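Local structure of RNA-binding protein RO60 (Deinococcus radiodurans, 2NVO) at residues L386-A391 with G496-E501; N466-G471 with T500-A505. The protein binds several small RNAs that accumulate during recovery from ultraviolet irradiation and contributes to the resistance of the bacterium to that irradiation. One frame throughout, in Å; residues are numbered along the deposited sequence.

Interaction 1: residues L386-A391 with G496-E501; sequences LTPNMA and GLTATE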
ATOM      1  N   LEU A 386      -0.315  15.636  -9.267  1.00  5.89           N
ATOM      2  CA  LEU A 386      -1.578  14.975  -8.895  1.00  6.50           C
ATOM      3  C   LEU A 386      -2.329  15.899  -7.921  1.00  5.12           C
ATOM      4  O   LEU A 386      -2.185  15.777  -6.724  1.00  6.39           O
ATOM      5  CB  LEU A 386      -1.339  13.610  -8.245  1.00  6.20           C
ATOM      6  CG  LEU A 386      -2.619  12.830  -7.857  1.00  8.02           C
ATOM      7  CD1 LEU A 386      -3.527  12.660  -9.047  1.00  5.12           C
ATOM      8  CD2 LEU A 386      -2.286  11.464  -7.254  1.00  7.63           C
ATOM      9  N   THR A 387      -3.078  16.847  -8.452  1.00  6.13           N
ATOM     10  CA  THR A 387      -3.793  17.804  -7.600  1.00  6.20           C
ATOM     11  C   THR A 387      -4.943  17.143  -6.842  1.00  6.84           C
ATOM     12  O   THR A 387      -5.457  16.130  -7.265  1.00  5.12           O
ATOM     13  CB  THR A 387      -4.336  18.974  -8.403  1.00  6.51           C
ATOM     14  OG1 THR A 387      -5.351  18.532  -9.316  1.00  6.08           O
ATOM     15  CG2 THR A 387      -3.198  19.673  -9.168  1.00  6.93           C
ATOM     16  N   PRO A 388      -5.308  17.696  -5.679  1.00  5.28           N
ATOM     17  CA  PRO A 388      -6.483  17.137  -5.008  1.00  5.12           C
ATOM     18  C   PRO A 388      -7.694  17.089  -5.954  1.00  5.12           C
ATOM     19  O   PRO A 388      -8.447  16.122  -5.911  1.00  5.12           O
ATOM     20  CB  PRO A 388      -6.713  18.104  -3.843  1.00  5.63           C
ATOM     21  CG  PRO A 388      -5.294  18.608  -3.512  1.00  5.12           C
ATOM     22  CD  PRO A 388      -4.616  18.716  -4.871  1.00  6.80           C
ATOM     23  N   ASN A 389      -7.848  18.099  -6.810  1.00  5.12           N
ATOM     24  CA  ASN A 389      -8.947  18.160  -7.771  1.00  5.12           C
ATOM     25  C   ASN A 389      -8.869  16.975  -8.747  1.00  6.06           C
ATOM     26  O   ASN A 389      -9.848  16.285  -8.958  1.00  5.12           O
ATOM     27  CB  ASN A 389      -8.936  19.510  -8.518  1.00  5.64           C
ATOM     28  CG  ASN A 389      -9.817  19.524  -9.761  1.00  7.09           C
ATOM     29  OD1 ASN A 389     -11.046  19.326  -9.698  1.00  5.87           O
ATOM     30  ND2 ASN A 389      -9.200  19.818 -10.901  1.00  8.09           N
ATOM     31  N   MET A 390      -7.678  16.715  -9.271  1.00  5.12           N
ATOM     32  CA  MET A 390      -7.472  15.570 -10.154  1.00  5.31           C
ATOM     33  C   MET A 390      -7.757  14.248  -9.435  1.00  5.63           C
ATOM     34  O   MET A 390      -8.427  13.366  -9.982  1.00  5.12           O
ATOM     35  CB  MET A 390      -6.054  15.589 -10.726  1.00  5.39           C
ATOM     36  CG  MET A 390      -5.803  14.529 -11.789  1.00  5.12           C
ATOM     37  SD  MET A 390      -4.087  14.485 -12.341  1.00  9.74           S
ATOM     38  CE  MET A 390      -3.905  16.121 -13.052  1.00  9.79           C
ATOM     39  N   ALA A 391      -7.238  14.103  -8.218  1.00  5.12           N
ATOM     40  CA  ALA A 391      -7.428  12.868  -7.462  1.00  5.85           C
ATOM     41  C   ALA A 391      -8.911  12.596  -7.189  1.00  6.24           C
ATOM     42  O   ALA A 391      -9.387  11.463  -7.372  1.00  5.12           O
ATOM     43  CB  ALA A 391      -6.639  12.890  -6.152  1.00  5.44           C
ATOM     44  N   GLY A 496      -8.887  13.918   3.511  1.00  5.12           N
ATOM     45  CA  GLY A 496      -8.050  15.099   3.361  1.00  5.12           C
ATOM     46  C   GLY A 496      -6.865  14.736   2.520  1.00  5.12           C
ATOM     47  O   GLY A 496      -5.844  14.272   3.050  1.00  6.63           O
ATOM     48  N   LEU A 497      -6.995  14.937   1.209  1.00  5.12           N
ATOM     49  CA  LEU A 497      -6.038  14.421   0.232  1.00  5.12           C
ATOM     50  C   LEU A 497      -4.598  14.921   0.447  1.00  5.92           C
ATOM     51  O   LEU A 497      -3.654  14.218   0.142  1.00  5.40           O
ATOM     52  CB  LEU A 497      -6.488  14.731  -1.208  1.00  5.12           C
ATOM     53  CG  LEU A 497      -7.716  13.942  -1.690  1.00  5.12           C
ATOM     54  CD1 LEU A 497      -8.386  14.710  -2.833  1.00  5.12           C
ATOM     55  CD2 LEU A 497      -7.378  12.503  -2.076  1.00  5.12           C
ATOM     56  N   THR A 498      -4.448  16.130   0.970  1.00  5.15           N
ATOM     57  CA  THR A 498      -3.119  16.662   1.297  1.00  7.29           C
ATOM     58  C   THR A 498      -3.016  17.051   2.774  1.00  9.77           C
ATOM     59  O   THR A 498      -2.165  17.849   3.140  1.00  8.23           O
ATOM     60  CB  THR A 498      -2.805  17.925   0.467  1.00  7.19           C
ATOM     61  OG1 THR A 498      -3.858  18.882   0.654  1.00  8.16           O
ATOM     62  CG2 THR A 498      -2.683  17.586  -1.013  1.00  6.60           C
ATOM     63  N   ALA A 499      -3.889  16.492   3.610  1.00  7.43           N
ATOM     64  CA  ALA A 499      -3.929  16.808   5.027  1.00  7.95           C
ATOM     65  C   ALA A 499      -2.778  16.138   5.778  1.00 11.27           C
ATOM     66  O   ALA A 499      -2.276  15.101   5.370  1.00 10.77           O
ATOM     67  CB  ALA A 499      -5.261  16.375   5.626  1.00  8.82           C
ATOM     68  N   THR A 500      -2.355  16.739   6.877  1.00  9.30           N
ATOM     69  CA  THR A 500      -1.392  16.084   7.759  1.00 13.16           C
ATOM     70  C   THR A 500      -2.124  15.662   9.042  1.00 14.21           C
ATOM     71  O   THR A 500      -1.773  14.666   9.669  1.00 15.39           O
ATOM     72  CB  THR A 500      -0.177  17.001   8.083  1.00 13.15           C
ATOM     73  OG1 THR A 500      -0.648  18.213   8.650  1.00 11.97           O
ATOM     74  CG2 THR A 500       0.608  17.336   6.814  1.00 18.02           C
ATOM     75  N   GLU A 501      -3.175  16.398   9.395  1.00 15.44           N
ATOM     76  CA  GLU A 501      -3.978  16.074  10.572  1.00 15.18           C
ATOM     77  C   GLU A 501      -5.325  16.817  10.586  1.00 16.95           C
ATOM     78  O   GLU A 501      -5.396  18.016  10.306  1.00 18.10           O
ATOM     79  CB  GLU A 501      -3.191  16.391  11.850  1.00 22.17           C
ATOM     80  CG  GLU A 501      -3.829  15.838  13.118  1.00 24.16           C
ATOM     81  CD  GLU A 501      -3.985  14.320  13.081  1.00 25.47           C
ATOM     82  OE1 GLU A 501      -2.960  13.614  13.157  1.00 28.19           O
ATOM     83  OE2 GLU A 501      -5.132  13.824  12.967  1.00 27.42           O
TER

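Interaction 2: residues N466-G471 with T500-A505; sequences NETWAG and TEFSIA. With CA (calcium ion), chain B.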
ATOM      1  N   ASN A 466      -7.000  20.112   2.393  1.00  8.74           N
ATOM      2  CA  ASN A 466      -6.773  20.125   3.805  1.00  9.74           C
ATOM      3  C   ASN A 466      -7.678  21.143   4.508  1.00 12.32           C
ATOM      4  O   ASN A 466      -7.271  21.746   5.469  1.00 10.55           O
ATOM      5  CB  ASN A 466      -5.279  20.361   4.083  1.00  9.97           C
ATOM      6  CG  ASN A 466      -4.792  21.733   3.622  1.00 16.00           C
ATOM      7  OD1 ASN A 466      -5.497  22.464   2.921  1.00 14.11           O
ATOM      8  ND2 ASN A 466      -3.575  22.092   4.027  1.00 13.85           N
ATOM      9  N   GLU A 467      -8.914  21.325   4.026  1.00 11.13           N
ATOM     10  CA  GLU A 467      -9.754  22.402   4.545  1.00 12.73           C
ATOM     11  C   GLU A 467     -11.185  22.020   4.892  1.00 16.63           C
ATOM     12  O   GLU A 467     -12.127  22.600   4.347  1.00 15.31           O
ATOM     13  CB  GLU A 467      -9.762  23.603   3.589  1.00 10.64           C
ATOM     14  CG  GLU A 467      -8.397  24.167   3.339  1.00  8.24           C
ATOM     15  CD  GLU A 467      -8.436  25.567   2.757  1.00  5.78           C
ATOM     16  OE1 GLU A 467      -7.733  26.417   3.292  1.00  8.40           O
ATOM     17  OE2 GLU A 467      -9.150  25.837   1.782  1.00  8.70           O
ATOM     18  N   THR A 468     -11.347  21.057   5.795  1.00 18.33           N
ATOM     19  CA  THR A 468     -12.644  20.837   6.413  1.00 18.34           C
ATOM     20  C   THR A 468     -13.010  22.108   7.197  1.00 18.32           C
ATOM     21  O   THR A 468     -12.160  22.768   7.790  1.00 14.93           O
ATOM     22  CB  THR A 468     -12.643  19.633   7.364  1.00 19.99           C
ATOM     23  OG1 THR A 468     -11.660  19.829   8.392  1.00 19.04           O
ATOM     24  CG2 THR A 468     -12.355  18.331   6.603  1.00 17.66           C
ATOM     25  N   TRP A 469     -14.293  22.431   7.185  1.00 18.44           N
ATOM     26  CA  TRP A 469     -14.795  23.633   7.820  1.00 16.18           C
ATOM     27  C   TRP A 469     -15.984  23.164   8.645  1.00 18.23           C
ATOM     28  O   TRP A 469     -16.857  22.468   8.127  1.00 17.09           O
ATOM     29  CB  TRP A 469     -15.247  24.584   6.717  1.00 16.61           C
ATOM     30  CG  TRP A 469     -15.912  25.821   7.175  1.00 19.70           C
ATOM     31  CD1 TRP A 469     -15.312  26.922   7.704  1.00 19.56           C
ATOM     32  CD2 TRP A 469     -17.310  26.102   7.130  1.00 20.46           C
ATOM     33  NE1 TRP A 469     -16.257  27.873   8.008  1.00 21.56           N
ATOM     34  CE2 TRP A 469     -17.495  27.394   7.656  1.00 21.40           C
ATOM     35  CE3 TRP A 469     -18.433  25.378   6.708  1.00 17.98           C
ATOM     36  CZ2 TRP A 469     -18.752  27.982   7.781  1.00 23.97           C
ATOM     37  CZ3 TRP A 469     -19.682  25.962   6.821  1.00 20.03           C
ATOM     38  CH2 TRP A 469     -19.833  27.251   7.352  1.00 26.98           C
ATOM     39  N   ALA A 470     -16.019  23.522   9.922  1.00 19.87           N
ATOM     40  CA  ALA A 470     -17.118  23.104  10.782  1.00 19.90           C
ATOM     41  C   ALA A 470     -18.368  23.963  10.572  1.00 22.97           C
ATOM     42  O   ALA A 470     -18.323  25.196  10.643  1.00 20.06           O
ATOM     43  CB  ALA A 470     -16.688  23.106  12.246  1.00 20.44           C
ATOM     44  N   GLY A 471     -19.482  23.296  10.294  1.00 17.23           N
ATOM     45  CA  GLY A 471     -20.765  23.961  10.222  1.00 20.65           C
ATOM     46  C   GLY A 471     -21.437  23.929  11.588  1.00 19.84           C
ATOM     47  O   GLY A 471     -20.822  23.536  12.576  1.00 18.91           O
ATOM     48  N   THR A 500      -2.355  16.739   6.877  1.00  9.30           N
ATOM     49  CA  THR A 500      -1.392  16.084   7.759  1.00 13.16           C
ATOM     50  C   THR A 500      -2.124  15.662   9.042  1.00 14.21           C
ATOM     51  O   THR A 500      -1.773  14.666   9.669  1.00 15.39           O
ATOM     52  CB  THR A 500      -0.177  17.001   8.083  1.00 13.15           C
ATOM     53  OG1 THR A 500      -0.648  18.213   8.650  1.00 11.97           O
ATOM     54  CG2 THR A 500       0.608  17.336   6.814  1.00 18.02           C
ATOM     55  N   GLU A 501      -3.175  16.398   9.395  1.00 15.44           N
ATOM     56  CA  GLU A 501      -3.978  16.074  10.572  1.00 15.18           C
ATOM     57  C   GLU A 501      -5.325  16.817  10.586  1.00 16.95           C
ATOM     58  O   GLU A 501      -5.396  18.016  10.306  1.00 18.10           O
ATOM     59  CB  GLU A 501      -3.191  16.391  11.850  1.00 22.17           C
ATOM     60  CG  GLU A 501      -3.829  15.838  13.118  1.00 24.16           C
ATOM     61  CD  GLU A 501      -3.985  14.320  13.081  1.00 25.47           C
ATOM     62  OE1 GLU A 501      -2.960  13.614  13.157  1.00 28.19           O
ATOM     63  OE2 GLU A 501      -5.132  13.824  12.967  1.00 27.42           O
ATOM     64  N   PHE A 502      -6.391  16.078  10.876  1.00 15.85           N
ATOM     65  CA  PHE A 502      -7.711  16.638  11.146  1.00 14.03           C
ATOM     66  C   PHE A 502      -8.491  15.569  11.888  1.00 14.30           C
ATOM     67  O   PHE A 502      -8.064  14.429  11.942  1.00 16.07           O
ATOM     68  CB  PHE A 502      -8.425  17.070   9.858  1.00 15.99           C
ATOM     69  CG  PHE A 502      -8.765  15.926   8.921  1.00 12.01           C
ATOM     70  CD1 PHE A 502     -10.014  15.309   8.976  1.00 14.75           C
ATOM     71  CD2 PHE A 502      -7.848  15.487   7.987  1.00 10.84           C
ATOM     72  CE1 PHE A 502     -10.344  14.271   8.113  1.00 11.27           C
ATOM     73  CE2 PHE A 502      -8.162  14.453   7.117  1.00 10.96           C
ATOM     74  CZ  PHE A 502      -9.413  13.841   7.177  1.00 10.17           C
ATOM     75  N   SER A 503      -9.607  15.925  12.505  1.00 17.74           N
ATOM     76  CA  SER A 503     -10.403  14.908  13.184  1.00 18.84           C
ATOM     77  C   SER A 503     -11.900  15.192  13.091  1.00 20.17           C
ATOM     78  O   SER A 503     -12.395  16.229  13.554  1.00 18.66           O
ATOM     79  CB  SER A 503      -9.954  14.712  14.636  1.00 22.43           C
ATOM     80  OG  SER A 503     -10.103  15.900  15.377  1.00 29.13           O
ATOM     81  N   ILE A 504     -12.603  14.252  12.471  1.00 15.03           N
ATOM     82  CA  ILE A 504     -14.039  14.360  12.239  1.00 14.21           C
ATOM     83  C   ILE A 504     -14.684  13.100  12.761  1.00 15.31           C
ATOM     84  O   ILE A 504     -15.692  13.152  13.463  1.00 16.73           O
ATOM     85  CB  ILE A 504     -14.348  14.447  10.742  1.00 11.55           C
ATOM     86  CG1 ILE A 504     -13.638  15.657  10.113  1.00 16.52           C
ATOM     87  CG2 ILE A 504     -15.864  14.465  10.503  1.00 13.46           C
ATOM     88  CD1 ILE A 504     -14.493  16.865   9.889  1.00 15.55           C
ATOM     89  N   ALA A 505     -14.089  11.965  12.405  1.00 12.14           N
ATOM     90  CA  ALA A 505     -14.557  10.667  12.863  1.00 16.33           C
ATOM     91  C   ALA A 505     -14.544  10.569  14.385  1.00 18.75           C
ATOM     92  O   ALA A 505     -13.542  10.879  15.031  1.00 20.89           O
ATOM     93  CB  ALA A 505     -13.712   9.541  12.258  1.00 12.21           C
TER
HETATM   94 CA    CA B 533     -10.191  25.673  -0.344  1.00  5.12          CA
HETATM   95  O   HOH W   1      -6.642  19.452   7.674  1.00 19.44           O
HETATM   96  O   HOH W   2     -12.372  26.203   0.689  1.00  9.80           O
HETATM   97  O   HOH W   3     -10.266  23.287   0.193  1.00  5.12           O

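Interaction 1: residues L386-A391 with G496-E501
L497 reaches P388 because its CG stands anti to the carbonyl carbon (chi1 -70°), which leaves both methyls facing the first turn of helix 388-402. In T498, chi1 of 55° puts OG1 between the backbone N and the carbonyl carbon and turns the methyl CG2 to the proline ring. Both methyls of L497 come to 4.2 Å from A391 CB, one helical turn beyond P388, but CD1 alone also meets the proline, 3.4 Å from P388 O and 3.9 Å from P388 CB. T498 adds a second touch on the same proline: its CG2 sits 3.8 Å from P388 CG, the two side chains crossing at about a right angle. Apart from CD1 against the P388 carbonyl oxygen, the contact is apolar packing. The helix start that presents P388 is fixed from within: T387 is its N-cap, and M390 N donates to T387 OG1 over 3.0 Å at 160°. On the other side, a type I turn from G496 to A499, closed by A499 N to G496 O at 3.0 Å, sets L497 and T498 side by side. The turn follows strand 491-496 of the central sheet, with L497 backbone-bonded to T464 at the end of strand 459-464. P388 and T498 both also touch D465, and helix 315-326 packs against L386 and M390.

Interaction 2: residues N466-G471 with T500-A505
A single water joins N466 and E501 across an otherwise sparse surface contact, donating one hydrogen to N466 O and the other to E501 O, each over 3.2 Å, so two backbone carbonyls that cannot bond each other are linked. The two loops follow strands 459-464 and 491-496 of the von Willebrand factor A-like domain, and the first carries E467 of its MIDAS-like metal site. Away from the water, T468 and I504 meet tip to tip. I504 CD1 is the atom that does the touching: it approaches the branch point of T468, 4.2 Å from T468 CB and equally far from T468 CG2. The threonine presents this methyl because CG2 is anti to its carbonyl carbon, with OG1 between the backbone N and that carbon (chi1 58°). F502 adds a looser flank, its CB 4.5 Å from T468 OG1, and T468 CG2 lies obliquely to the phenyl ring. All three side chains also rest on V494, which makes this a small apolar patch over strand 491-496, and I504 and T468 both touch C443 of a neighbouring loop. Next to N466, E467 turns from the first loop toward the calcium ion, its chain extended beyond CG. S372 and S374 bind the same ion, and two waters join them. The backbone of W469 is bonded to T441, which by similarity takes part in divalent metal binding. The loop that carries E467 thus also supplies T468 to the apolar contact. At the ion itself, E467 OE2 is 2.4 Å from the calcium, with the oxygens of the two waters each at 2.5 Å.

Overall arrangement
Both contacts belong to the VWFA-like domain that closes the ring-shaped monomer, with their centres 13 Å apart on the same side of the chain's centre. Along the chain come 386-391, then 466-471, then one continuous run, 496-505, which starts at the end of strand 491-496 and serves interaction 1 with its first half and interaction 2 with its second, sharing T500 and E501. It leads on to strand 512-517 of the mixed sheet. The contacts also touch directly: F502 CZ lies 3.7 Å from G496 N, and A499 CA 3.9 Å from N466 CB. The run packs against the E467 loop and the start of helix 388-402, whose P388 side chain is about 9 Å from the calcium.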